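D-methionine-binding lipoprotein MetQ (Escherichia coli, PDB 4YAH) binds methionine in the periplasm as the substrate-binding lipoprotein of an ATP-driven ABC importer that takes up D-methionine. Local coordinates at residues N73-S77 against R99-L103. Residues are numbered along the deposited sequence; the frame is centred on the assembly and turned at random.
Sequences NEALS and RGYKL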
# COMPACT_ATOMS: atom_id res chain seq x y z
N ASN A 73 12.01 -2.50 -4.50
CA ASN A 73 13.13 -1.97 -3.74
C ASN A 73 14.46 -2.63 -4.15
O ASN A 73 15.49 -1.96 -4.15
CB ASN A 73 12.89 -2.12 -2.24
CG ASN A 73 12.04 -1.02 -1.68
OD1 ASN A 73 11.91 0.06 -2.27
ND2 ASN A 73 11.45 -1.27 -0.52
N GLU A 74 14.42 -3.91 -4.52
CA GLU A 74 15.62 -4.58 -5.06
C GLU A 74 16.09 -3.89 -6.33
O GLU A 74 17.28 -3.62 -6.50
CB GLU A 74 15.33 -6.06 -5.36
CG GLU A 74 14.97 -6.89 -4.14
CD GLU A 74 15.00 -8.40 -4.40
OE1 GLU A 74 15.22 -8.80 -5.57
OE2 GLU A 74 14.82 -9.17 -3.44
N ALA A 75 15.14 -3.60 -7.21
CA ALA A 75 15.43 -2.97 -8.49
C ALA A 75 16.05 -1.60 -8.27
O ALA A 75 17.00 -1.22 -8.93
CB ALA A 75 14.16 -2.87 -9.31
N LEU A 76 15.49 -0.86 -7.34
CA LEU A 76 16.00 0.47 -7.02
C LEU A 76 17.41 0.40 -6.45
O LEU A 76 18.28 1.14 -6.88
CB LEU A 76 15.06 1.15 -6.02
CG LEU A 76 15.49 2.52 -5.52
CD1 LEU A 76 15.70 3.49 -6.68
CD2 LEU A 76 14.46 3.07 -4.54
N SER A 77 17.62 -0.49 -5.48
CA SER A 77 18.90 -0.63 -4.82
C SER A 77 20.00 -1.00 -5.82
O SER A 77 21.12 -0.49 -5.74
CB SER A 77 18.82 -1.70 -3.73
OG SER A 77 20.08 -1.86 -3.11
N ARG A 99 16.81 -5.58 4.87
CA ARG A 99 17.56 -5.79 3.63
C ARG A 99 18.82 -4.93 3.55
O ARG A 99 19.69 -5.19 2.73
CB ARG A 99 16.69 -5.50 2.40
CG ARG A 99 15.41 -6.33 2.32
CD ARG A 99 15.68 -7.82 2.16
NE ARG A 99 16.53 -8.12 1.01
CZ ARG A 99 16.08 -8.33 -0.23
NH1 ARG A 99 14.78 -8.27 -0.51
NH2 ARG A 99 16.93 -8.61 -1.21
N GLY A 100 18.90 -3.91 4.38
CA GLY A 100 20.12 -3.13 4.48
C GLY A 100 20.30 -2.12 3.36
O GLY A 100 21.40 -1.61 3.14
N TYR A 101 19.21 -1.81 2.65
CA TYR A 101 19.23 -0.81 1.58
C TYR A 101 19.52 0.59 2.11
O TYR A 101 19.26 0.88 3.28
CB TYR A 101 17.90 -0.74 0.84
CG TYR A 101 17.36 -2.01 0.28
CD1 TYR A 101 18.16 -2.88 -0.45
CD2 TYR A 101 16.01 -2.34 0.44
CE1 TYR A 101 17.64 -4.04 -1.00
CE2 TYR A 101 15.48 -3.50 -0.10
CZ TYR A 101 16.31 -4.34 -0.82
OH TYR A 101 15.80 -5.50 -1.35
N LYS A 102 20.04 1.45 1.24
CA LYS A 102 20.19 2.87 1.56
C LYS A 102 19.23 3.69 0.70
O LYS A 102 19.61 4.29 -0.31
CB LYS A 102 21.65 3.31 1.37
CG LYS A 102 22.63 2.60 2.31
CD LYS A 102 22.26 2.81 3.78
CE LYS A 102 23.31 2.23 4.71
NZ LYS A 102 24.63 2.91 4.59
N LEU A 103 17.97 3.68 1.11
CA LEU A 103 16.91 4.35 0.38
C LEU A 103 16.33 5.44 1.22
O LEU A 103 16.35 5.34 2.45
CB LEU A 103 15.80 3.39 -0.01
CG LEU A 103 16.21 2.07 -0.63
CD1 LEU A 103 14.99 1.23 -0.94
CD2 LEU A 103 17.02 2.28 -1.89
O HOH W 1 20.68 0.39 -1.49
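The phenol ring of Tyr-101 lies between two neighbours: CB of Arg-99 sits 3.4 Å above one face and the backbone O of Asn-73 over the opposite one, both off-centre. CB of Asn-73 comes 3.6 Å from CE2 of Tyr-101, while Ser-77 meets the other flank of the ring obliquely, with OG 3.4 Å from CD1, a span of helix that suits the broad ring of a tyrosine. The hydroxyl at its end lies over the centre of one face of the Arg-99 guanidinium, without a hydrogen bond. The arginine chain gets there by bending at chi2 and chi3 (-64° and -56°), which brings the guanidinium round to the hydroxyl end of the ring. At the guanidinium edge, NH1 and NH2 of Arg-99 both grip OE2 of Glu-74, each at 3.1 Å, a forked salt bridge with the carboxylate plane turned 88° from the guanidinium. OE2 offers NH1 its anti lone pair, whereas NH2 meets it from above the carboxylate plane. With an alanine in place of Glu-74, the Arg-99 guanidinium would probably lose its carboxylate mate and be freer to swing off the tyrosine hydroxyl. The contact joins helix 71-78 to the turn after helix 89-99, in the lobe built on the six-stranded mixed sheet, one of the two that enclose methionine in this periplasmic binding protein fold; Gly-100, the first residue to leave helix 89-99, takes a positive phi, which favours glycine. Deeper in, CD2 of Leu-76 meets CD2 of Leu-103 tip to tip at 3.8 Å, both leucines packing on Val-232. Asn-73 lays OD1 3.6 Å from CD1 of Leu-103, its buried amide satisfied by Gln-95, Asn-84 and the pocket residue Gln-87. A water links OG of Ser-77 to the backbone N of Lys-102.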